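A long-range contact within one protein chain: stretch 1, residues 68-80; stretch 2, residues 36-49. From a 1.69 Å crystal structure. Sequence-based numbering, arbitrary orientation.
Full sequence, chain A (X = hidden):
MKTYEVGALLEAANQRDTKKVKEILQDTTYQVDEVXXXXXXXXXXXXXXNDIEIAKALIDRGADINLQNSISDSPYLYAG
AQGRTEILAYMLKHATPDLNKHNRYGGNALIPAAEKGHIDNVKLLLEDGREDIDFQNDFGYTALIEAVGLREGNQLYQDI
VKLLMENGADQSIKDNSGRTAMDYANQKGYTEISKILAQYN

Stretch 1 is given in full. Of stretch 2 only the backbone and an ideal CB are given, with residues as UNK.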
# COMPACT_ATOMS: atom_id res chain seq x y z
N GLN A 68 10.37 -1.91 7.76
CA GLN A 68 9.97 -0.51 7.66
C GLN A 68 11.13 0.48 7.70
O GLN A 68 12.08 0.32 8.48
CB GLN A 68 8.98 -0.16 8.79
CG GLN A 68 7.69 -0.90 8.70
CD GLN A 68 6.85 -0.77 9.96
OE1 GLN A 68 5.83 -0.08 9.98
NE2 GLN A 68 7.29 -1.43 11.02
N ASN A 69 11.04 1.51 6.87
CA ASN A 69 12.03 2.58 6.92
C ASN A 69 11.73 3.60 8.02
O ASN A 69 10.84 3.39 8.84
CB ASN A 69 12.19 3.26 5.56
CG ASN A 69 10.96 4.03 5.13
OD1 ASN A 69 10.08 4.34 5.93
ND2 ASN A 69 10.89 4.36 3.85
N SER A 70 12.47 4.70 8.02
CA SER A 70 12.37 5.69 9.09
C SER A 70 11.04 6.44 9.17
O SER A 70 10.77 7.10 10.17
CB SER A 70 13.52 6.68 9.01
OG SER A 70 14.74 6.02 9.34
N ILE A 71 10.22 6.36 8.13
CA ILE A 71 8.87 6.90 8.24
C ILE A 71 7.78 5.82 8.29
O ILE A 71 6.62 6.07 7.97
CB ILE A 71 8.55 7.99 7.19
CG1 ILE A 71 8.43 7.40 5.78
CG2 ILE A 71 9.58 9.13 7.25
CD1 ILE A 71 7.94 8.42 4.77
N SER A 72 8.18 4.63 8.73
CA SER A 72 7.25 3.50 8.92
C SER A 72 6.75 2.82 7.65
O SER A 72 5.84 2.00 7.72
CB SER A 72 6.06 3.92 9.79
OG SER A 72 6.45 3.98 11.14
N ASP A 73 7.32 3.15 6.50
CA ASP A 73 6.96 2.49 5.24
C ASP A 73 7.82 1.25 5.00
O ASP A 73 9.04 1.35 4.85
CB ASP A 73 7.16 3.43 4.05
CG ASP A 73 6.02 4.43 3.89
OD1 ASP A 73 4.91 4.19 4.42
OD2 ASP A 73 6.23 5.46 3.20
N SER A 74 7.19 0.09 4.97
CA SER A 74 7.86 -1.10 4.47
C SER A 74 7.63 -1.13 2.96
O SER A 74 6.79 -0.37 2.44
CB SER A 74 7.25 -2.33 5.10
OG SER A 74 5.88 -2.43 4.73
N PRO A 75 8.36 -2.01 2.24
CA PRO A 75 8.11 -2.18 0.80
C PRO A 75 6.63 -2.52 0.51
O PRO A 75 6.04 -1.97 -0.43
CB PRO A 75 9.03 -3.36 0.43
CG PRO A 75 10.21 -3.22 1.41
CD PRO A 75 9.55 -2.76 2.71
N TYR A 76 6.04 -3.40 1.32
CA TYR A 76 4.63 -3.76 1.18
C TYR A 76 3.67 -2.57 1.38
O TYR A 76 2.79 -2.33 0.56
CB TYR A 76 4.28 -4.88 2.16
CG TYR A 76 2.82 -5.26 2.16
CD1 TYR A 76 2.26 -5.97 1.10
CD2 TYR A 76 2.00 -4.90 3.22
CE1 TYR A 76 0.90 -6.31 1.10
CE2 TYR A 76 0.64 -5.23 3.22
CZ TYR A 76 0.11 -5.93 2.16
OH TYR A 76 -1.22 -6.28 2.16
N LEU A 77 3.85 -1.85 2.48
CA LEU A 77 2.97 -0.73 2.78
C LEU A 77 3.07 0.34 1.70
O LEU A 77 2.05 0.93 1.32
CB LEU A 77 3.32 -0.15 4.15
CG LEU A 77 2.78 -0.93 5.36
CD1 LEU A 77 3.45 -0.49 6.66
CD2 LEU A 77 1.25 -0.82 5.46
N TYR A 78 4.28 0.57 1.20
CA TYR A 78 4.50 1.59 0.19
C TYR A 78 3.93 1.14 -1.17
O TYR A 78 3.23 1.90 -1.84
CB TYR A 78 5.99 1.92 0.08
CG TYR A 78 6.25 3.17 -0.75
CD1 TYR A 78 6.30 4.41 -0.14
CD2 TYR A 78 6.37 3.09 -2.13
CE1 TYR A 78 6.51 5.56 -0.89
CE2 TYR A 78 6.58 4.25 -2.89
CZ TYR A 78 6.65 5.47 -2.27
OH TYR A 78 6.86 6.61 -3.02
N ALA A 79 4.20 -0.10 -1.55
CA ALA A 79 3.65 -0.62 -2.81
C ALA A 79 2.12 -0.51 -2.86
O ALA A 79 1.55 -0.11 -3.88
CB ALA A 79 4.09 -2.05 -3.03
N GLY A 80 1.46 -0.85 -1.76
CA GLY A 80 0.01 -0.76 -1.67
C GLY A 80 -0.50 0.66 -1.74
O GLY A 80 -1.36 0.98 -2.56
N UNK A 36 20.07 1.95 4.32
CA UNK A 36 20.67 3.27 4.17
C UNK A 36 20.32 4.19 5.34
O UNK A 36 19.74 3.74 6.34
CB UNK A 36 20.22 3.90 2.85
N UNK A 37 20.68 5.46 5.23
CA UNK A 37 20.51 6.40 6.35
C UNK A 37 19.04 6.65 6.70
O UNK A 37 18.73 7.15 7.79
CB UNK A 37 21.18 7.73 6.01
N UNK A 38 18.15 6.33 5.76
CA UNK A 38 16.71 6.53 5.95
C UNK A 38 15.99 5.22 6.29
O UNK A 38 14.76 5.17 6.31
CB UNK A 38 16.10 7.15 4.69
N UNK A 39 16.76 4.17 6.53
CA UNK A 39 16.19 2.89 6.90
C UNK A 39 15.63 2.10 5.73
O UNK A 39 14.91 1.14 5.93
CB UNK A 39 15.09 3.11 7.94
N UNK A 40 15.94 2.54 4.51
CA UNK A 40 15.51 1.83 3.29
C UNK A 40 16.43 0.67 2.93
O UNK A 40 17.65 0.80 2.91
CB UNK A 40 15.44 2.80 2.11
N UNK A 41 15.82 -0.48 2.62
CA UNK A 41 16.55 -1.62 2.04
C UNK A 41 16.60 -1.45 0.53
O UNK A 41 15.91 -0.59 -0.01
CB UNK A 41 15.89 -2.95 2.41
N UNK A 42 17.41 -2.27 -0.17
CA UNK A 42 17.38 -2.24 -1.63
C UNK A 42 15.97 -2.47 -2.16
O UNK A 42 15.57 -1.81 -3.14
CB UNK A 42 18.33 -3.29 -2.20
N UNK A 43 15.21 -3.35 -1.51
CA UNK A 43 13.85 -3.62 -1.97
C UNK A 43 12.99 -2.37 -1.84
O UNK A 43 12.28 -2.02 -2.77
CB UNK A 43 13.23 -4.78 -1.18
N UNK A 44 13.07 -1.70 -0.70
CA UNK A 44 12.30 -0.48 -0.53
C UNK A 44 12.67 0.58 -1.59
O UNK A 44 11.78 1.28 -2.10
CB UNK A 44 12.52 0.08 0.88
N UNK A 45 13.95 0.68 -1.94
CA UNK A 45 14.38 1.64 -2.97
C UNK A 45 13.72 1.28 -4.30
O UNK A 45 13.17 2.13 -5.00
CB UNK A 45 15.90 1.65 -3.11
N UNK A 46 13.78 -0.01 -4.64
CA UNK A 46 13.15 -0.48 -5.88
C UNK A 46 11.65 -0.20 -5.92
O UNK A 46 11.11 0.15 -6.97
CB UNK A 46 13.39 -1.98 -6.05
N UNK A 47 10.97 -0.36 -4.80
CA UNK A 47 9.52 -0.12 -4.78
C UNK A 47 9.21 1.36 -4.99
O UNK A 47 8.30 1.71 -5.74
CB UNK A 47 8.92 -0.60 -3.46
N UNK A 48 9.98 2.23 -4.33
CA UNK A 48 9.87 3.67 -4.52
C UNK A 48 10.09 4.06 -5.99
O UNK A 48 9.35 4.88 -6.54
CB UNK A 48 10.88 4.39 -3.62
N UNK A 49 11.07 3.43 -6.63
CA UNK A 49 11.41 3.69 -8.03
C UNK A 49 10.48 3.00 -9.05
O UNK A 49 10.52 3.31 -10.25
CB UNK A 49 12.85 3.24 -8.28

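At position 36 CA-to-CB points sideways and nothing of stretch 1 lies near. The backbone makes a type I turn from 36 to 39, whose opening suits Asp, Asn, Ser or Thr, able to accept from amides ahead. The residue is D36, whose OD1 accepts from the backbone N of 38 and of 40. Position 37 points away and tolerates most polar residues; it is T37. At 38 CB points sideways, 5.0 Å from S70 OG, so a range of polar side chains would fit. E38 occupies it: OE1 accepts from T37 OG1, while its backbone O takes the bond from S70 N (S70 N to E38 O, 2.9 Å).

Position 39 is more demanding. Phi is 78°, and an ideal CB would lie 3.1 Å from S70 N and 3.3 Å from N69 CA. Both facts favour glycine, and G39 is found; N69 CA approaches G39 O at 3.4 Å in a CA-H...O contact.

At 40 CB points sideways, but N69 ND2 offers a donor, so Asn, Asp or a longer acceptor could serve. N40 reaches in with OD1, 2.9 Å from N69 ND2, in a nearly straight hydrogen bond.

Position 41 precedes the helix, where Ser, Thr, Asp or Asn can cap; T41 OG1 accepts from the backbone N of 44. Position 42, phi -55° in the first turn, suits proline, which needs no amide hydrogen there, and is P42. At 43 CB points toward P75, 4.3 Å from its CG, inviting an aliphatic residue; L43 CD2 packs 3.8 Å from P75 CB.

Position 44 points sideways beside P75, with the acceptor D73 O within reach of a short side chain. A small apolar residue could pack here, but a donor does more: N44 ND2 gives D73 O a 2.9 Å bond.

Positions 45 and 46 are out of reach and leave the choice open; they are I45 and A46. At 47 CB points toward stretch 1, among P75, Y78 and A79, where a compact aliphatic side chain fits. V47 CG1 lies 3.7 Å from Y78 CD2, at the ring's edge, and 3.8 Å from A79 CB.

At 48 CB points sideways, 4.4 Å from Y78 CE2, so a flat ring or a long chain could cover the tyrosine. H48 stacks face to face, centroids 3.7 Å apart and planes at 17°; its ND1 donates to N44 O, and a water joins NE2 to N69 ND2 and D73 OD2. Position 49 points away and suits a polar residue, N49.

Stretch 2, residues 36-49: DTEGNTPLNIAVHN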
# COMPACT_ATOMS: atom_id res chain seq x y z
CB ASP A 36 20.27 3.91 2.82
CG ASP A 36 18.80 4.30 2.72
OD1 ASP A 36 18.06 4.35 3.74
OD2 ASP A 36 18.37 4.59 1.59
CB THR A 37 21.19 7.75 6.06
OG1 THR A 37 20.73 8.23 4.79
CG2 THR A 37 22.71 7.58 6.01
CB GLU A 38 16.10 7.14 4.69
CG GLU A 38 16.02 8.67 4.69
CD GLU A 38 17.38 9.33 4.75
OE1 GLU A 38 18.26 8.96 3.94
OE2 GLU A 38 17.55 10.24 5.60
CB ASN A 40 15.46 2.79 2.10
CG ASN A 40 14.26 3.70 2.14
OD1 ASN A 40 13.14 3.27 2.43
ND2 ASN A 40 14.47 4.97 1.83
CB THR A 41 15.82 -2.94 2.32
OG1 THR A 41 14.48 -2.84 1.82
CG2 THR A 41 15.76 -3.21 3.77
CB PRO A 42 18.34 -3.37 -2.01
CG PRO A 42 19.35 -3.33 -0.91
CD PRO A 42 18.53 -3.08 0.33
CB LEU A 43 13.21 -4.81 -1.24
CG LEU A 43 11.75 -5.08 -1.62
CD1 LEU A 43 11.53 -5.32 -3.13
CD2 LEU A 43 11.19 -6.24 -0.78
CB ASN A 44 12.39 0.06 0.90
CG ASN A 44 11.04 0.58 1.43
OD1 ASN A 44 10.12 0.83 0.66
ND2 ASN A 44 10.94 0.74 2.74
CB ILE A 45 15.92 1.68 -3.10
CG1 ILE A 45 16.54 2.30 -1.85
CG2 ILE A 45 16.34 2.47 -4.35
CD1 ILE A 45 17.99 2.03 -1.69
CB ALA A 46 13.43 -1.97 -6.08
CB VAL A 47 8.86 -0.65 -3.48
CG1 VAL A 47 7.41 -0.23 -3.41
CG2 VAL A 47 8.98 -2.16 -3.42
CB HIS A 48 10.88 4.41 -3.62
CG HIS A 48 10.45 4.53 -2.19
ND1 HIS A 48 10.35 3.45 -1.34
CD2 HIS A 48 10.08 5.61 -1.46
CE1 HIS A 48 9.94 3.85 -0.15
NE2 HIS A 48 9.77 5.16 -0.20
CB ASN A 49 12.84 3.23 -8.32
CG ASN A 49 13.89 4.21 -7.82
OD1 ASN A 49 13.68 5.41 -7.83
ND2 ASN A 49 15.03 3.68 -7.40
O HOH W 1 16.37 8.09 9.16
O HOH W 2 14.71 0.42 9.09
O HOH W 3 8.87 6.05 2.27
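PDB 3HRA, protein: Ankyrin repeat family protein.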